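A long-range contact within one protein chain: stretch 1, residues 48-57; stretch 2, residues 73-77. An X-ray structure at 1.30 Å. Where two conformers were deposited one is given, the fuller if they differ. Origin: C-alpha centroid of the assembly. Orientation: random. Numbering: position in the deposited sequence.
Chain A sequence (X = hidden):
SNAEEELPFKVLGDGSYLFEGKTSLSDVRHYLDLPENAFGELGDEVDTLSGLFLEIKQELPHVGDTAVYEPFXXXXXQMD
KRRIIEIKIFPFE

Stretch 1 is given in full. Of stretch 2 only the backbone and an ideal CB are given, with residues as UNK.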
ATOM      1  N   THR A  48      -4.216  -5.777   5.261  1.00 10.02           N
ATOM      2  CA  THR A  48      -3.240  -4.690   5.352  1.00  9.68           C
ATOM      3  C   THR A  48      -2.703  -4.269   3.993  1.00  9.50           C
ATOM      4  O   THR A  48      -2.885  -4.979   3.005  1.00  9.32           O
ATOM      5  CB  THR A  48      -2.032  -5.074   6.237  1.00 10.32           C
ATOM      6  OG1 THR A  48      -1.317  -6.102   5.546  1.00 11.69           O
ATOM      7  CG2 THR A  48      -2.477  -5.561   7.651  1.00 11.84           C
ATOM      8  N   LEU A  49      -2.024  -3.129   3.975  1.00  9.25           N
ATOM      9  CA  LEU A  49      -1.412  -2.641   2.757  1.00  8.79           C
ATOM     10  C   LEU A  49      -0.341  -3.597   2.218  1.00  8.69           C
ATOM     11  O   LEU A  49      -0.292  -3.889   1.017  1.00  8.88           O
ATOM     12  CB  LEU A  49      -0.867  -1.223   3.025  1.00  9.70           C
ATOM     13  CG  LEU A  49      -0.350  -0.486   1.793  1.00  9.55           C
ATOM     14  CD1 LEU A  49      -1.401  -0.254   0.728  1.00 11.72           C
ATOM     15  CD2 LEU A  49       0.245   0.834   2.266  1.00 10.82           C
ATOM     16  N   SER A  50       0.509  -4.115   3.104  1.00  8.84           N
ATOM     17  CA  SER A  50       1.479  -5.097   2.642  0.50  9.16           C
ATOM     18  C   SER A  50       0.749  -6.362   2.171  1.00  9.12           C
ATOM     19  O   SER A  50       1.175  -6.964   1.180  1.00  9.54           O
ATOM     20  CB  SER A  50       2.509  -5.386   3.734  0.50  9.94           C
ATOM     21  OG  SER A  50       1.866  -5.943   4.856  0.50 10.03           O
ATOM     22  N   GLY A  51      -0.364  -6.731   2.812  1.00  8.70           N
ATOM     23  CA  GLY A  51      -1.139  -7.881   2.333  1.00  9.31           C
ATOM     24  C   GLY A  51      -1.664  -7.656   0.928  1.00  8.45           C
ATOM     25  O   GLY A  51      -1.651  -8.588   0.103  1.00  9.37           O
ATOM     26  N   LEU A  52      -2.148  -6.443   0.630  1.00  8.82           N
ATOM     27  CA  LEU A  52      -2.628  -6.163  -0.721  1.00  8.79           C
ATOM     28  C   LEU A  52      -1.465  -6.311  -1.716  1.00  8.58           C
ATOM     29  O   LEU A  52      -1.636  -6.872  -2.800  1.00  9.07           O
ATOM     30  CB  LEU A  52      -3.204  -4.751  -0.791  1.00  9.31           C
ATOM     31  CG  LEU A  52      -3.712  -4.323  -2.172  1.00 10.48           C
ATOM     32  CD1 LEU A  52      -4.838  -5.237  -2.679  1.00 13.10           C
ATOM     33  CD2 LEU A  52      -4.194  -2.879  -2.076  1.00 11.45           C
ATOM     34  N   PHE A  53      -0.275  -5.819  -1.354  1.00  8.66           N
ATOM     35  CA  PHE A  53       0.880  -5.964  -2.231  1.00  8.20           C
ATOM     36  C   PHE A  53       1.145  -7.431  -2.516  1.00  8.30           C
ATOM     37  O   PHE A  53       1.335  -7.821  -3.693  1.00  8.51           O
ATOM     38  CB  PHE A  53       2.094  -5.284  -1.558  1.00  8.22           C
ATOM     39  CG  PHE A  53       3.206  -4.995  -2.541  1.00  7.70           C
ATOM     40  CD1 PHE A  53       3.305  -3.723  -3.107  1.00  9.36           C
ATOM     41  CD2 PHE A  53       4.149  -5.970  -2.903  1.00  8.86           C
ATOM     42  CE1 PHE A  53       4.291  -3.423  -4.044  1.00  8.98           C
ATOM     43  CE2 PHE A  53       5.119  -5.688  -3.847  1.00  8.62           C
ATOM     44  CZ  PHE A  53       5.184  -4.422  -4.411  1.00  8.96           C
ATOM     45  N   LEU A  54       1.140  -8.263  -1.457  1.00  8.41           N
ATOM     46  CA  LEU A  54       1.384  -9.700  -1.650  1.00  8.75           C
ATOM     47  C   LEU A  54       0.285 -10.353  -2.484  1.00  9.59           C
ATOM     48  O   LEU A  54       0.537 -11.291  -3.247  1.00 10.05           O
ATOM     49  CB  LEU A  54       1.456 -10.420  -0.293  1.00  8.94           C
ATOM     50  CG  LEU A  54       2.592  -9.984   0.624  1.00  9.93           C
ATOM     51  CD1 LEU A  54       2.529 -10.731   1.940  1.00 10.85           C
ATOM     52  CD2 LEU A  54       3.963 -10.205  -0.050  1.00 11.56           C
ATOM     53  N   GLU A  55      -0.952  -9.898  -2.312  1.00  9.97           N
ATOM     54  CA  GLU A  55      -2.082 -10.482  -3.055  1.00 10.85           C
ATOM     55  C   GLU A  55      -1.967 -10.161  -4.542  1.00 10.95           C
ATOM     56  O   GLU A  55      -2.351 -10.989  -5.395  1.00 12.13           O
ATOM     57  CB  GLU A  55      -3.395  -9.899  -2.517  1.00 12.11           C
ATOM     58  CG  GLU A  55      -4.641 -10.634  -2.972  1.00 16.59           C
ATOM     59  CD  GLU A  55      -4.870 -11.970  -2.318  1.00 21.51           C
ATOM     60  OE1 GLU A  55      -4.237 -12.311  -1.321  1.00 22.78           O
ATOM     61  OE2 GLU A  55      -5.791 -12.685  -2.779  1.00 29.45           O
ATOM     62  N   ILE A  56      -1.456  -8.964  -4.862  1.00  9.52           N
ATOM     63  CA  ILE A  56      -1.245  -8.616  -6.267  1.00 10.02           C
ATOM     64  C   ILE A  56      -0.071  -9.389  -6.881  1.00 10.62           C
ATOM     65  O   ILE A  56      -0.165  -9.911  -8.006  1.00 11.87           O
ATOM     66  CB  ILE A  56      -1.026  -7.090  -6.444  1.00  9.76           C
ATOM     67  CG1 ILE A  56      -2.281  -6.300  -6.019  1.00 10.84           C
ATOM     68  CG2 ILE A  56      -0.625  -6.728  -7.859  1.00 10.76           C
ATOM     69  CD1 ILE A  56      -1.985  -4.810  -5.774  1.00 11.11           C
ATOM     70  N   LYS A  57       1.044  -9.453  -6.152  1.00  9.42           N
ATOM     71  CA  LYS A  57       2.295  -9.939  -6.747  1.00  9.54           C
ATOM     72  C   LYS A  57       2.521 -11.441  -6.584  1.00 10.83           C
ATOM     73  O   LYS A  57       3.223 -12.035  -7.390  1.00 11.78           O
ATOM     74  CB  LYS A  57       3.493  -9.147  -6.209  1.00 10.27           C
ATOM     75  CG  LYS A  57       3.423  -7.666  -6.574  1.00 10.32           C
ATOM     76  CD  LYS A  57       3.568  -7.393  -8.090  1.00 11.22           C
ATOM     77  CE  LYS A  57       4.935  -7.738  -8.672  1.00 13.33           C
ATOM     78  NZ  LYS A  57       6.016  -6.940  -8.023  1.00 13.05           N
ATOM     79  N   UNK A  73      -0.646   2.973  -7.529  1.00  8.47           N
ATOM     80  CA  UNK A  73       0.620   2.296  -7.753  1.00  9.73           C
ATOM     81  C   UNK A  73       1.362   2.278  -6.422  1.00  9.18           C
ATOM     82  O   UNK A  73       1.418   3.304  -5.711  1.00  9.38           O
ATOM     83  CB  UNK A  73       1.442   2.980  -8.848  1.00  9.73           C
ATOM     84  N   UNK A  74       1.917   1.114  -6.095  1.00  8.35           N
ATOM     85  CA  UNK A  74       2.582   0.892  -4.812  1.00  8.72           C
ATOM     86  C   UNK A  74       4.029   0.516  -5.045  1.00  8.47           C
ATOM     87  O   UNK A  74       4.348  -0.156  -6.039  1.00  9.24           O
ATOM     88  CB  UNK A  74       1.871  -0.196  -4.004  1.00  8.72           C
ATOM     89  N   UNK A  75       4.916   0.934  -4.146  1.00  8.56           N
ATOM     90  CA  UNK A  75       6.302   0.508  -4.242  1.00  8.93           C
ATOM     91  C   UNK A  75       6.793   0.161  -2.827  1.00  8.29           C
ATOM     92  O   UNK A  75       6.548   0.903  -1.863  1.00  8.79           O
ATOM     93  CB  UNK A  75       7.169   1.592  -4.885  1.00  8.93           C
ATOM     94  N   UNK A  76       7.487  -0.982  -2.709  1.00  8.50           N
ATOM     95  CA  UNK A  76       8.086  -1.336  -1.403  1.00  8.74           C
ATOM     96  C   UNK A  76       9.325  -0.467  -1.258  1.00  9.35           C
ATOM     97  O   UNK A  76      10.289  -0.644  -2.003  1.00 10.27           O
ATOM     98  CB  UNK A  76       8.430  -2.823  -1.304  1.00  8.74           C
ATOM     99  N   UNK A  77       9.309   0.448  -0.280  1.00  9.32           N
ATOM    100  CA  UNK A  77      10.463   1.334  -0.111  1.00  9.81           C
ATOM    101  C   UNK A  77      11.388   0.872   1.018  1.00 10.34           C
ATOM    102  O   UNK A  77      12.564   1.220   1.004  1.00 11.62           O
ATOM    103  CB  UNK A  77       9.988   2.762   0.164  1.00  9.81           C
TER

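Stretch 1 is a helix from Leu49 to Lys57, preceded by Thr48 as N-cap, whose OG1 accepts from Gly51 N at 3.0 Å. Stretch 2 is extended, and the two axes pass 10.0 Å apart at 107° between their N-to-C directions. The helix turns Leu49, Leu52, Phe53 and Ile56 to the strand, so what it offers is almost wholly apolar.

Position 73 has phi/psi of -128/135, ordinary for a strand, and its ideal CB has no atom of stretch 1 within 5.5 Å. The helix therefore sets little restriction here, and polar, charged or apolar side chains would all serve. The deposited residue is Arg73, with chi1 to chi3 all t; the closest approach of its extended side chain to stretch 1 is Arg73 CG to Phe53 CE1, at 7.8 Å.

Position 74 is the center of the contact. The CA of position 74 lies 7.5 Å from Phe53 CA, the nearest pairing in the register, its CA-to-CB bond points toward the helix, and the ideal CB is 3.9 Å from Phe53 CD1. Beyond that CB, the methyl ends of Leu49, Leu52 and Ile56 border an apolar space with no charged partner. Leucine, isoleucine, methionine or an aromatic would suit, the longer ones reaching more of the three aliphatic residues. The residue is Phe74, chi1 -55° (m), with 103 Å² covered by stretch 1. Its CE1 lies 3.8 Å from Leu49 CD1, its CZ 3.8 Å from Leu52 CD2 and its CE2 4.1 Å from Ile56 CD1, so the far end of the ring meets all three. Its CB packs 3.8 Å from Phe53 CD1, at the edge of that ring.

Position 75 alternates, as strand geometry requires: CA-to-CB points away and the ideal CB has no neighbor from stretch 1 within 5.5 Å. Polar or beta-branched residues would be equally acceptable. Gln75 is found, extended with chi1 and chi2 both t; its closest approach is through the backbone, N to Phe53 CE1 at 4.4 Å.

Position 76 points sideways, yet its ideal CB is 4.8 Å from Phe53 CZ, leaving room for a modest apolar group against that ring. Valine, isoleucine or leucine are plausible. Val76, chi1 173° (t), places CG2 over one face of Phe53, 3.8 Å from the ring centroid and 15° off the normal, a CH-pi contact; CG2 to Phe53 CZ is 3.7 Å.

Position 77, at -100/-24, is out of reach and tolerant of many residues. Thr77 CG2 is 9.0 Å from Phe53 CE1; the OG1 of Thr77 is hydrogen-bonded elsewhere in the structure.

Stretch 2 73-77: RFQVT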
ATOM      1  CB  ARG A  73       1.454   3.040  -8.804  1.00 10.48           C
ATOM      2  CG  ARG A  73       2.757   2.326  -9.149  1.00 14.75           C
ATOM      3  CD  ARG A  73       3.573   3.166 -10.200  1.00 17.61           C
ATOM      4  NE  ARG A  73       4.837   2.503 -10.538  1.00 26.83           N
ATOM      5  CZ  ARG A  73       4.936   1.504 -11.407  1.00 30.12           C
ATOM      6  NH1 ARG A  73       3.843   1.081 -12.039  1.00 32.80           N
ATOM      7  NH2 ARG A  73       6.124   0.931 -11.639  1.00 30.40           N
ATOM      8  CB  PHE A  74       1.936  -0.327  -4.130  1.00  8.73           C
ATOM      9  CG  PHE A  74       0.436  -0.211  -3.958  1.00  9.15           C
ATOM     10  CD1 PHE A  74      -0.100   0.710  -3.070  1.00  9.41           C
ATOM     11  CD2 PHE A  74      -0.447  -1.004  -4.686  1.00 11.69           C
ATOM     12  CE1 PHE A  74      -1.472   0.840  -2.918  1.00  9.68           C
ATOM     13  CE2 PHE A  74      -1.850  -0.882  -4.521  1.00 10.78           C
ATOM     14  CZ  PHE A  74      -2.341   0.036  -3.604  1.00  9.08           C
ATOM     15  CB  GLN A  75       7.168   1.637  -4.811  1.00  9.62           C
ATOM     16  CG  GLN A  75       8.669   1.295  -4.919  1.00 12.09           C
ATOM     17  CD  GLN A  75       9.423   2.446  -5.563  1.00 14.60           C
ATOM     18  OE1 GLN A  75       8.869   3.162  -6.404  1.00 20.31           O
ATOM     19  NE2 GLN A  75      10.683   2.588  -5.234  1.00 17.90           N
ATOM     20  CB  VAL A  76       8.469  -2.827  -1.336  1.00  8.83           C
ATOM     21  CG1 VAL A  76       9.233  -3.135  -0.053  1.00 10.10           C
ATOM     22  CG2 VAL A  76       7.215  -3.655  -1.403  1.00 10.83           C
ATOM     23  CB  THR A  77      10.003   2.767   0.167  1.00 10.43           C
ATOM     24  OG1 THR A  77       9.077   2.740   1.263  1.00 11.96           O
ATOM     25  CG2 THR A  77       9.357   3.356  -1.108  1.00 11.78           C
TER
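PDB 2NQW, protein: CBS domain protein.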